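Local structure of hydrolase, haloacid dehalogenase-like family (Chlorobaculum tepidum, 2HCF) at residues 6-11 with 137-142; 10-13 with 17-20; 113-118 with 123-128; 181-186 with 193-198. The protein binds magnesium and is probably a hydrolase of the haloacid dehalogenase superfamily. All blocks are in the same frame, centred on the assembly; numbering follows the deposited sequence.

Interaction 1 of 4, residues 6-11 with 137-142. With MG (magnesium ion), chain B.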
loop_
_atom_site.group_PDB
_atom_site.type_symbol
_atom_site.label_atom_id
_atom_site.label_comp_id
_atom_site.label_asym_id
_atom_site.label_seq_id
_atom_site.Cartn_x
_atom_site.Cartn_y
_atom_site.Cartn_z
ATOM N N LEU A 6 7.423 -14.340 -4.719
ATOM C CA LEU A 6 6.464 -13.265 -4.935
ATOM C C LEU A 6 6.646 -12.262 -3.793
ATOM O O LEU A 6 6.484 -12.611 -2.616
ATOM C CB LEU A 6 5.021 -13.810 -4.949
ATOM C CG LEU A 6 3.902 -12.757 -5.004
ATOM C CD1 LEU A 6 4.055 -11.899 -6.224
ATOM C CD2 LEU A 6 2.506 -13.316 -4.979
ATOM N N VAL A 7 6.998 -11.033 -4.149
ATOM C CA VAL A 7 7.240 -10.008 -3.169
ATOM C C VAL A 7 6.285 -8.812 -3.368
ATOM O O VAL A 7 6.351 -8.105 -4.378
ATOM C CB VAL A 7 8.707 -9.520 -3.239
ATOM C CG1 VAL A 7 9.006 -8.627 -2.051
ATOM C CG2 VAL A 7 9.663 -10.705 -3.261
ATOM N N LEU A 8 5.474 -8.564 -2.351
ATOM C CA LEU A 8 4.410 -7.566 -2.404
ATOM C C LEU A 8 4.700 -6.446 -1.402
ATOM O O LEU A 8 4.894 -6.684 -0.215
ATOM C CB LEU A 8 3.060 -8.239 -2.124
ATOM C CG LEU A 8 2.636 -9.366 -3.071
ATOM C CD1 LEU A 8 1.395 -10.042 -2.529
ATOM C CD2 LEU A 8 2.398 -8.863 -4.482
ATOM N N PHE A 9 4.717 -5.221 -1.902
ATOM C CA PHE A 9 5.077 -4.021 -1.150
ATOM C C PHE A 9 3.879 -3.098 -0.998
ATOM O O PHE A 9 3.160 -2.786 -1.996
ATOM C CB PHE A 9 6.117 -3.205 -1.921
ATOM C CG PHE A 9 7.552 -3.673 -1.750
ATOM C CD1 PHE A 9 8.332 -3.180 -0.706
ATOM C CD2 PHE A 9 8.155 -4.520 -2.686
ATOM C CE1 PHE A 9 9.654 -3.574 -0.562
ATOM C CE2 PHE A 9 9.462 -4.915 -2.545
ATOM C CZ PHE A 9 10.215 -4.437 -1.475
ATOM N N ASP A 10 3.677 -2.669 0.243
ATOM C CA ASP A 10 2.910 -1.464 0.591
ATOM C C ASP A 10 3.626 -0.199 0.110
ATOM O O ASP A 10 4.814 -0.241 -0.091
ATOM C CB ASP A 10 2.784 -1.446 2.106
ATOM C CG ASP A 10 1.999 -0.253 2.613
ATOM O OD1 ASP A 10 0.812 -0.175 2.236
ATOM O OD2 ASP A 10 2.566 0.556 3.400
ATOM N N ILE A 11 2.902 0.904 -0.109
ATOM C CA ILE A 11 3.486 2.178 -0.542
ATOM C C ILE A 11 3.787 3.121 0.656
ATOM O O ILE A 11 4.964 3.294 1.043
ATOM C CB ILE A 11 2.588 2.852 -1.594
ATOM C CG1 ILE A 11 2.361 1.883 -2.778
ATOM C CG2 ILE A 11 3.187 4.180 -2.054
ATOM C CD1 ILE A 11 1.554 2.459 -3.910
ATOM N N PHE A 137 6.919 -2.126 -10.753
ATOM C CA PHE A 137 5.752 -2.885 -10.299
ATOM C C PHE A 137 4.747 -3.192 -11.438
ATOM O O PHE A 137 3.906 -2.360 -11.782
ATOM C CB PHE A 137 5.065 -2.123 -9.189
ATOM C CG PHE A 137 5.938 -1.899 -7.992
ATOM C CD1 PHE A 137 6.153 -2.922 -7.078
ATOM C CD2 PHE A 137 6.547 -0.668 -7.780
ATOM C CE1 PHE A 137 6.956 -2.721 -5.971
ATOM C CE2 PHE A 137 7.355 -0.450 -6.681
ATOM C CZ PHE A 137 7.551 -1.484 -5.757
ATOM N N PRO A 138 4.827 -4.401 -12.018
ATOM C CA PRO A 138 3.989 -4.746 -13.153
ATOM C C PRO A 138 2.513 -5.005 -12.829
ATOM O O PRO A 138 1.705 -5.049 -13.743
ATOM C CB PRO A 138 4.681 -6.013 -13.701
ATOM C CG PRO A 138 5.256 -6.648 -12.505
ATOM C CD PRO A 138 5.690 -5.522 -11.613
ATOM N N PHE A 139 2.157 -5.205 -11.550
ATOM C CA PHE A 139 0.776 -5.477 -11.181
ATOM C C PHE A 139 0.617 -5.207 -9.706
ATOM O O PHE A 139 1.612 -4.947 -9.018
ATOM C CB PHE A 139 0.402 -6.955 -11.467
ATOM C CG PHE A 139 0.855 -7.907 -10.403
ATOM C CD1 PHE A 139 2.186 -8.157 -10.219
ATOM C CD2 PHE A 139 -0.052 -8.503 -9.542
ATOM C CE1 PHE A 139 2.622 -8.996 -9.219
ATOM C CE2 PHE A 139 0.387 -9.343 -8.536
ATOM C CZ PHE A 139 1.698 -9.593 -8.377
ATOM N N GLY A 140 -0.605 -5.326 -9.176
ATOM C CA GLY A 140 -0.784 -5.288 -7.729
ATOM C C GLY A 140 -2.222 -5.554 -7.327
ATOM O O GLY A 140 -3.039 -5.915 -8.184
ATOM N N ALA A 141 -2.520 -5.486 -6.020
ATOM C CA ALA A 141 -3.860 -5.365 -5.561
ATOM C C ALA A 141 -3.976 -4.022 -4.834
ATOM O O ALA A 141 -3.036 -3.604 -4.109
ATOM C CB ALA A 141 -4.232 -6.520 -4.642
ATOM N N PHE A 142 -5.119 -3.353 -5.042
ATOM C CA PHE A 142 -5.334 -1.947 -4.666
ATOM C C PHE A 142 -6.700 -1.690 -4.025
ATOM O O PHE A 142 -7.566 -2.594 -3.927
ATOM C CB PHE A 142 -5.198 -1.061 -5.902
ATOM C CG PHE A 142 -3.960 -1.314 -6.722
ATOM C CD1 PHE A 142 -2.800 -0.607 -6.474
ATOM C CD2 PHE A 142 -3.972 -2.231 -7.778
ATOM C CE1 PHE A 142 -1.635 -0.836 -7.255
ATOM C CE2 PHE A 142 -2.805 -2.449 -8.572
ATOM C CZ PHE A 142 -1.651 -1.764 -8.275
HETATM MG MG MG B . 1.755 1.713 4.869
HETATM O O HOH W 1 0.090 2.371 3.726
HETATM O O HOH W 2 1.283 3.255 6.431
HETATM O O HOH W 3 0.491 0.143 5.344
#
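F139 sets the tip of its ring against a methyl of L6 and a methyl of L8, while F137 meets F9. These apolar contacts join strand 5-9 to residues 137-142 although the two are not neighbours in the parallel sheet: strand 111-116 runs between them, and the CA atoms of L8 and G140 stay 7.8 Å apart. The backbones do not meet, and the long side chains span the intervening strand.

Among the apolar contacts, F139 CZ is the common point. It stands 3.9 Å from L6 CD1, which lies near the plane of the ring at its edge, and 4.0 Å from L8 CD2. With chi1 at 81°, CG sits between the backbone N and the carbonyl carbon, and from there the ring reaches across the sheet; the middle strand offers G114, with no side chain in the way. On this face A156 and A160 of helix 152-164 come close to the two leucines. On the other face, by helix 121-129, the second pair meets at about a right angle, F9 CD2 lying 3.9 Å from F137 CE1 at the edge of the F137 ring. L113 and L115 of the strand between them pack against F9 and F137.

The polar chemistry starts one residue beyond the strand. D10 OD2 binds the magnesium ion at 2.0 Å, while D10 OD1 accepts a hydrogen bond from metal-bound water 1 and pairs with R149; T14 bonds to OD2. Leucine and phenylalanine thus suit the buried sheet core, whereas the first residue past the strand supplies the anionic oxygens that a hard divalent metal prefers.

Interaction 2 of 4, residues 10-13 with 17-20. With MG (magnesium ion), chain B.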
loop_
_atom_site.group_PDB
_atom_site.type_symbol
_atom_site.label_atom_id
_atom_site.label_comp_id
_atom_site.label_asym_id
_atom_site.label_seq_id
_atom_site.Cartn_x
_atom_site.Cartn_y
_atom_site.Cartn_z
ATOM N N ASP A 10 3.677 -2.669 0.243
ATOM C CA ASP A 10 2.910 -1.464 0.591
ATOM C C ASP A 10 3.626 -0.199 0.110
ATOM O O ASP A 10 4.814 -0.241 -0.091
ATOM C CB ASP A 10 2.784 -1.446 2.106
ATOM C CG ASP A 10 1.999 -0.253 2.613
ATOM O OD1 ASP A 10 0.812 -0.175 2.236
ATOM O OD2 ASP A 10 2.566 0.556 3.400
ATOM N N ILE A 11 2.902 0.904 -0.109
ATOM C CA ILE A 11 3.486 2.178 -0.542
ATOM C C ILE A 11 3.787 3.121 0.656
ATOM O O ILE A 11 4.964 3.294 1.043
ATOM C CB ILE A 11 2.588 2.852 -1.594
ATOM C CG1 ILE A 11 2.361 1.883 -2.778
ATOM C CG2 ILE A 11 3.187 4.180 -2.054
ATOM C CD1 ILE A 11 1.554 2.459 -3.910
ATOM N N ASP A 12 2.744 3.687 1.277
ATOM C CA ASP A 12 2.919 4.774 2.251
ATOM C C ASP A 12 3.509 4.268 3.550
ATOM O O ASP A 12 3.014 3.269 4.118
ATOM C CB ASP A 12 1.606 5.509 2.514
ATOM C CG ASP A 12 1.032 6.139 1.224
ATOM O OD1 ASP A 12 0.491 5.382 0.408
ATOM O OD2 ASP A 12 1.157 7.356 1.026
ATOM N N GLY A 13 4.599 4.916 3.964
ATOM C CA GLY A 13 5.350 4.520 5.177
ATOM C C GLY A 13 6.252 3.294 5.024
ATOM O O GLY A 13 6.825 2.838 6.020
ATOM N N LYS A 17 6.781 8.494 1.605
ATOM C CA LYS A 17 5.805 9.308 2.325
ATOM C C LYS A 17 5.413 10.493 1.497
ATOM O O LYS A 17 6.179 10.946 0.636
ATOM C CB LYS A 17 6.357 9.811 3.649
ATOM C CG LYS A 17 6.530 8.675 4.644
ATOM C CD LYS A 17 7.056 9.149 5.961
ATOM C CE LYS A 17 7.244 7.933 6.882
ATOM N NZ LYS A 17 7.809 8.280 8.212
ATOM N N VAL A 18 4.194 10.970 1.763
ATOM C CA VAL A 18 3.633 12.115 1.070
ATOM C C VAL A 18 3.382 13.229 2.047
ATOM O O VAL A 18 3.045 12.987 3.196
ATOM C CB VAL A 18 2.299 11.786 0.378
ATOM C CG1 VAL A 18 1.917 12.939 -0.609
ATOM C CG2 VAL A 18 2.418 10.476 -0.393
ATOM N N GLU A 19 3.491 14.447 1.535
ATOM C CA GLU A 19 3.260 15.658 2.296
ATOM C C GLU A 19 1.771 15.752 2.711
ATOM O O GLU A 19 0.940 15.063 2.153
ATOM C CB GLU A 19 3.760 16.817 1.417
ATOM C CG GLU A 19 3.686 18.143 1.968
ATOM C CD GLU A 19 4.492 18.342 3.202
ATOM O OE1 GLU A 19 5.736 18.454 3.111
ATOM O OE2 GLU A 19 3.854 18.453 4.254
ATOM N N SER A 20 1.471 16.548 3.750
ATOM C CA SER A 20 0.098 16.690 4.336
ATOM C C SER A 20 -1.010 17.163 3.370
ATOM O O SER A 20 -2.203 17.041 3.670
ATOM C CB SER A 20 0.133 17.668 5.522
ATOM O OG SER A 20 0.508 18.971 5.076
HETATM MG MG MG B . 1.755 1.713 4.869
HETATM O O HOH W 1 0.090 2.371 3.726
HETATM O O HOH W 4 2.183 8.921 2.876
HETATM O O HOH W 2 1.283 3.255 6.431
HETATM O O HOH W 3 0.491 0.143 5.344
#
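D12 and V18 make the tighter half of this contact: D12 OD2 lies 3.7 Å from V18 CG2, the two side chains meeting obliquely. The D12 carboxylate is brought over to V18 by chi1 of -60°, which sets CG beside the backbone N. Water 4 ties the same two residues together, donating to D12 OD2 at 2.6 Å and accepting from V18 N at 3.1 Å. D12 is gripped from further sides as well, since OD2 forms a salt bridge with K127 and OD1 accepts from N119; an acidic side chain suits a place with so many donors.

While its carboxylate end reaches V18, the backbone of D12 serves the metal. D12 O binds magnesium at 2.1 Å beside D10 OD2, and D178 and three waters complete the six ligands. This division of labour belongs to the DxD motif of haloacid dehalogenases, in which the first aspartate gives a carboxylate oxygen and the second its carbonyl. Strands 16-18 and 92-94, paired antiparallel, are consistent with the flap hairpin that follows this loop in the family, here interrupted by the helices between them.

G13 and K17 form the looser side. The fully extended lysine runs past the glycine, bringing K17 CE to 4.3 Å from G13 CA, with a weak hydrogen bond from NZ to T198 O beyond. At its positive phi of 77°, G13 takes a turn that residues with a CB adopt less readily. Farther along, the chain is exposed to solvent, and S20 N donates to E19 OE2 at 3.1 Å, meeting the carboxylate on its anti side.

Interaction 3 of 4, residues 113-118 with 123-128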
loop_
_atom_site.group_PDB
_atom_site.type_symbol
_atom_site.label_atom_id
_atom_site.label_comp_id
_atom_site.label_asym_id
_atom_site.label_seq_id
_atom_site.Cartn_x
_atom_site.Cartn_y
_atom_site.Cartn_z
ATOM N N LEU A 113 7.801 -8.789 -8.617
ATOM C CA LEU A 113 7.420 -7.690 -7.705
ATOM C C LEU A 113 5.986 -7.252 -7.973
ATOM O O LEU A 113 5.578 -7.155 -9.130
ATOM C CB LEU A 113 8.323 -6.482 -7.859
ATOM C CG LEU A 113 9.709 -6.493 -7.213
ATOM C CD1 LEU A 113 10.463 -5.321 -7.794
ATOM C CD2 LEU A 113 9.622 -6.365 -5.726
ATOM N N GLY A 114 5.229 -7.016 -6.900
ATOM C CA GLY A 114 3.908 -6.410 -7.007
ATOM C C GLY A 114 3.580 -5.467 -5.839
ATOM O O GLY A 114 4.290 -5.425 -4.823
ATOM N N LEU A 115 2.491 -4.716 -5.991
ATOM C CA LEU A 115 2.044 -3.792 -4.986
ATOM C C LEU A 115 0.878 -4.415 -4.284
ATOM O O LEU A 115 0.074 -5.069 -4.932
ATOM C CB LEU A 115 1.573 -2.519 -5.634
ATOM C CG LEU A 115 2.716 -1.745 -6.310
ATOM C CD1 LEU A 115 2.139 -0.722 -7.197
ATOM C CD2 LEU A 115 3.612 -1.068 -5.250
ATOM N N LEU A 116 0.782 -4.204 -2.979
ATOM C CA LEU A 116 -0.394 -4.530 -2.196
ATOM C C LEU A 116 -0.597 -3.340 -1.272
ATOM O O LEU A 116 0.181 -3.173 -0.306
ATOM C CB LEU A 116 -0.190 -5.806 -1.370
ATOM C CG LEU A 116 -1.482 -6.436 -0.861
ATOM C CD1 LEU A 116 -1.280 -7.881 -0.500
ATOM C CD2 LEU A 116 -2.055 -5.696 0.342
ATOM N N THR A 117 -1.585 -2.493 -1.611
ATOM C CA THR A 117 -1.679 -1.164 -1.037
ATOM C C THR A 117 -3.086 -0.671 -0.761
ATOM O O THR A 117 -4.043 -1.117 -1.402
ATOM C CB THR A 117 -0.929 -0.179 -1.961
ATOM O OG1 THR A 117 -1.103 1.155 -1.504
ATOM C CG2 THR A 117 -1.374 -0.340 -3.391
ATOM N N GLY A 118 -3.201 0.248 0.208
ATOM C CA GLY A 118 -4.481 0.900 0.535
ATOM C C GLY A 118 -4.822 2.014 -0.442
ATOM O O GLY A 118 -5.937 2.540 -0.433
ATOM N N SER A 123 -3.914 6.761 -7.988
ATOM C CA SER A 123 -3.236 7.689 -7.082
ATOM C C SER A 123 -1.994 7.065 -6.412
ATOM O O SER A 123 -0.962 7.739 -6.240
ATOM C CB SER A 123 -4.199 8.282 -6.085
ATOM O OG SER A 123 -4.939 7.282 -5.406
ATOM N N GLY A 124 -2.074 5.791 -6.059
ATOM C CA GLY A 124 -0.913 5.056 -5.516
ATOM C C GLY A 124 0.213 5.050 -6.541
ATOM O O GLY A 124 1.381 5.331 -6.201
ATOM N N ARG A 125 -0.110 4.772 -7.809
ATOM C CA ARG A 125 0.938 4.738 -8.847
ATOM C C ARG A 125 1.443 6.127 -9.206
ATOM O O ARG A 125 2.615 6.285 -9.610
ATOM C CB ARG A 125 0.506 3.971 -10.117
ATOM C CG ARG A 125 0.294 2.460 -9.941
ATOM C CD ARG A 125 0.141 1.764 -11.317
ATOM N NE ARG A 125 0.112 0.301 -11.193
ATOM C CZ ARG A 125 1.208 -0.460 -11.162
ATOM N NH1 ARG A 125 2.408 0.081 -11.276
ATOM N NH2 ARG A 125 1.108 -1.773 -11.071
ATOM N N HIS A 126 0.607 7.152 -9.055
ATOM C CA HIS A 126 1.094 8.528 -9.253
ATOM C C HIS A 126 2.127 8.887 -8.162
ATOM O O HIS A 126 3.158 9.485 -8.432
ATOM C CB HIS A 126 -0.036 9.551 -9.226
ATOM C CG HIS A 126 0.404 10.919 -9.651
ATOM N ND1 HIS A 126 0.884 11.181 -10.919
ATOM C CD2 HIS A 126 0.477 12.079 -8.970
ATOM C CE1 HIS A 126 1.207 12.456 -10.996
ATOM N NE2 HIS A 126 0.972 13.026 -9.828
ATOM N N LYS A 127 1.862 8.486 -6.930
ATOM C CA LYS A 127 2.873 8.672 -5.895
ATOM C C LYS A 127 4.244 8.005 -6.270
ATOM O O LYS A 127 5.310 8.523 -5.944
ATOM C CB LYS A 127 2.363 8.053 -4.577
ATOM C CG LYS A 127 1.235 8.800 -3.888
ATOM C CD LYS A 127 0.722 8.045 -2.616
ATOM C CE LYS A 127 -0.446 8.740 -1.976
ATOM N NZ LYS A 127 -0.880 7.987 -0.704
ATOM N N LEU A 128 4.199 6.808 -6.857
ATOM C CA LEU A 128 5.398 6.034 -7.187
ATOM C C LEU A 128 6.087 6.644 -8.413
ATOM O O LEU A 128 7.317 6.660 -8.517
ATOM C CB LEU A 128 5.030 4.566 -7.483
ATOM C CG LEU A 128 4.407 3.704 -6.366
ATOM C CD1 LEU A 128 3.985 2.435 -7.044
ATOM C CD2 LEU A 128 5.371 3.431 -5.287
#
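Strand 111-116, which carries L115, runs extended in the parallel sheet, and a short loop leads from it into helix 121-129, which carries R125 and L128. Together with strand 140-141 they form a beta-alpha-beta unit of the Rossmann-like haloacid dehalogenase core. Helical bonds from K127 N to S123 O (3.0 Å) and from L128 N to G124 O (3.2 Å) set the spacing by which R125 and L128 both reach the strand.

L115 points toward the helix and meets L128 tip to tip, its CD1 lying 3.7 Å from L128 CD1; L115 CD2 is only slightly farther from that same methyl. Branched leucine ends suit this buried interface, packing between sheet and helix without polar atoms to satisfy. R125 is a different neighbour. Its chain is extended from CG to NE, carrying the guanidinium under the end of L115, while its hydrogens go to other partners: NE to E121, and NH1 to D134 and the carbonyl of F137. These bonds would hold the group's orientation and leave a flat face for apolar packing. On that face L115 CD1 rests 4.0 Å above the plane, offset toward the rim, and 4.1 Å from R125 CZ.

Interaction 4 of 4, residues 181-186 with 193-198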
loop_
_atom_site.group_PDB
_atom_site.type_symbol
_atom_site.label_atom_id
_atom_site.label_comp_id
_atom_site.label_asym_id
_atom_site.label_seq_id
_atom_site.Cartn_x
_atom_site.Cartn_y
_atom_site.Cartn_z
ATOM N N HIS A 181 -1.701 -3.714 9.939
ATOM C CA HIS A 181 -2.611 -4.152 8.877
ATOM C C HIS A 181 -1.862 -4.933 7.801
ATOM O O HIS A 181 -2.388 -5.885 7.227
ATOM C CB HIS A 181 -3.347 -2.957 8.292
ATOM C CG HIS A 181 -4.051 -2.142 9.326
ATOM N ND1 HIS A 181 -4.979 -2.692 10.192
ATOM C CD2 HIS A 181 -3.923 -0.847 9.683
ATOM C CE1 HIS A 181 -5.424 -1.751 11.004
ATOM N NE2 HIS A 181 -4.810 -0.618 10.706
ATOM N N ASP A 182 -0.635 -4.508 7.520
ATOM C CA ASP A 182 0.248 -5.233 6.643
ATOM C C ASP A 182 0.544 -6.624 7.210
ATOM O O ASP A 182 0.397 -7.637 6.525
ATOM C CB ASP A 182 1.525 -4.436 6.436
ATOM C CG ASP A 182 1.227 -3.062 5.891
ATOM O OD1 ASP A 182 0.987 -2.974 4.686
ATOM O OD2 ASP A 182 1.194 -2.079 6.659
ATOM N N ILE A 183 0.921 -6.660 8.464
ATOM C CA ILE A 183 1.291 -7.911 9.062
ATOM C C ILE A 183 0.087 -8.855 9.053
ATOM O O ILE A 183 0.210 -10.072 8.825
ATOM C CB ILE A 183 1.791 -7.702 10.526
ATOM C CG1 ILE A 183 3.089 -6.895 10.534
ATOM C CG2 ILE A 183 2.051 -9.043 11.185
ATOM C CD1 ILE A 183 3.456 -6.308 11.871
ATOM N N ARG A 184 -1.082 -8.295 9.325
ATOM C CA ARG A 184 -2.294 -9.089 9.515
ATOM C C ARG A 184 -2.758 -9.636 8.172
ATOM O O ARG A 184 -3.170 -10.765 8.056
ATOM C CB ARG A 184 -3.398 -8.233 10.133
ATOM C CG ARG A 184 -4.798 -8.855 10.018
ATOM C CD ARG A 184 -5.826 -8.191 10.914
ATOM N NE ARG A 184 -5.202 -7.705 12.136
ATOM C CZ ARG A 184 -5.033 -6.422 12.451
ATOM N NH1 ARG A 184 -5.500 -5.430 11.675
ATOM N NH2 ARG A 184 -4.403 -6.134 13.570
ATOM N N CYS A 185 -2.660 -8.830 7.127
ATOM C CA CYS A 185 -3.180 -9.327 5.828
ATOM C C CYS A 185 -2.321 -10.489 5.273
ATOM O O CYS A 185 -2.829 -11.354 4.563
ATOM C CB CYS A 185 -3.417 -8.201 4.836
ATOM S SG CYS A 185 -1.998 -7.659 3.986
ATOM N N ALA A 186 -1.048 -10.541 5.662
ATOM C CA ALA A 186 -0.158 -11.632 5.268
ATOM C C ALA A 186 -0.610 -12.981 5.813
ATOM O O ALA A 186 -0.386 -14.022 5.196
ATOM C CB ALA A 186 1.254 -11.344 5.713
ATOM N N SER A 193 5.668 -12.275 6.454
ATOM C CA SER A 193 5.520 -10.846 6.640
ATOM C C SER A 193 6.855 -10.265 7.041
ATOM O O SER A 193 7.552 -10.820 7.891
ATOM C CB SER A 193 4.442 -10.503 7.662
ATOM O OG SER A 193 4.711 -11.117 8.890
ATOM N N ILE A 194 7.240 -9.177 6.367
ATOM C CA ILE A 194 8.373 -8.376 6.796
ATOM C C ILE A 194 7.826 -6.985 7.114
ATOM O O ILE A 194 7.295 -6.313 6.239
ATOM C CB ILE A 194 9.479 -8.271 5.714
ATOM C CG1 ILE A 194 10.144 -9.627 5.423
ATOM C CG2 ILE A 194 10.543 -7.236 6.110
ATOM C CD1 ILE A 194 10.925 -9.599 4.078
ATOM N N ALA A 195 7.942 -6.570 8.364
ATOM C CA ALA A 195 7.469 -5.262 8.799
ATOM C C ALA A 195 8.676 -4.355 8.875
ATOM O O ALA A 195 9.776 -4.813 9.246
ATOM C CB ALA A 195 6.822 -5.365 10.131
ATOM N N VAL A 196 8.472 -3.082 8.525
ATOM C CA VAL A 196 9.513 -2.069 8.590
ATOM C C VAL A 196 8.970 -0.871 9.368
ATOM O O VAL A 196 7.862 -0.397 9.109
ATOM C CB VAL A 196 10.013 -1.723 7.152
ATOM C CG1 VAL A 196 8.898 -1.217 6.301
ATOM C CG2 VAL A 196 11.183 -0.761 7.211
ATOM N N ALA A 197 9.726 -0.412 10.374
ATOM C CA ALA A 197 9.224 0.580 11.339
ATOM C C ALA A 197 9.533 1.995 10.873
ATOM O O ALA A 197 9.990 2.847 11.651
ATOM C CB ALA A 197 9.801 0.304 12.732
ATOM N N THR A 198 9.256 2.243 9.594
ATOM C CA THR A 198 9.472 3.551 8.967
ATOM C C THR A 198 8.167 4.358 8.819
ATOM O O THR A 198 8.139 5.404 8.183
ATOM C CB THR A 198 10.150 3.410 7.590
ATOM O OG1 THR A 198 9.524 2.379 6.831
ATOM C CG2 THR A 198 11.597 3.070 7.758
HETATM O O HOH W 5 2.101 -12.056 9.394
#
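With chi1 near -66°, I183 turns CG1 beside its backbone N and CG2 beside its carbonyl carbon, and this fork straddles two residues of strand 192-196: CG1 and CD1 serve A195, and CG2 serves S193. S193 has chi1 of 57°, which tucks OG between its own backbone N and carbonyl carbon and brings it to I183. The pair belongs to the beta-alpha-beta unit made by strand 173-177, helix 180-187 and strand 192-196, part of the Rossmann-like core of the fold. Over these segments the helix and strand axes come within 8.1 Å of each other and run antiparallel, as expected where a helix returns the chain so that the next strand can join a parallel sheet.

Small residues permit the close approach. A186 CB rests 3.8 Å from S193 CB, small side chains where the backbones approach closely (I183 and S193 CA atoms 5.7 Å apart), and A195 CB receives the longer isoleucine, lying 3.9 Å from I183 CD1. I194, between these two strand residues, points away to the other side of the sheet and packs among its neighbouring strands. I183 also touches L206 of helix 203-207, so its branched side chain fills a corner shared by more than one element.

Serine suits its buried place because its hydroxyl is small and finds polar partners. G212 N, just before strand 213-215, donates to OG, adding to the backbone bonds that join the two strands. A water bridge links strand to helix: water 5 lies 2.8 Å from S193 OG and donates to I183 O, also at 2.8 Å.

Interactions 1, 3 and 4 all reach the one parallel sheet, and interaction 2 hangs from the end of its strand 5-9. Interactions 1 and 2 share D10 and I11 and the magnesium site, although their centres lie about 15 Å apart. Along the chain, interaction 2 comes first, then 3, then 4, while interaction 1 spans the stretch that contains interaction 3. Interactions 1 and 3 are close, with centres about 7 Å apart, and A141 N probably bonds to L115 O. K127 of interaction 3 makes its salt bridge to D12 of interaction 2, and T198 probably bonds to G13 from interaction 4. The metal-binding loop thus sits at the end of the central strand, with helix and sheet contacts close by.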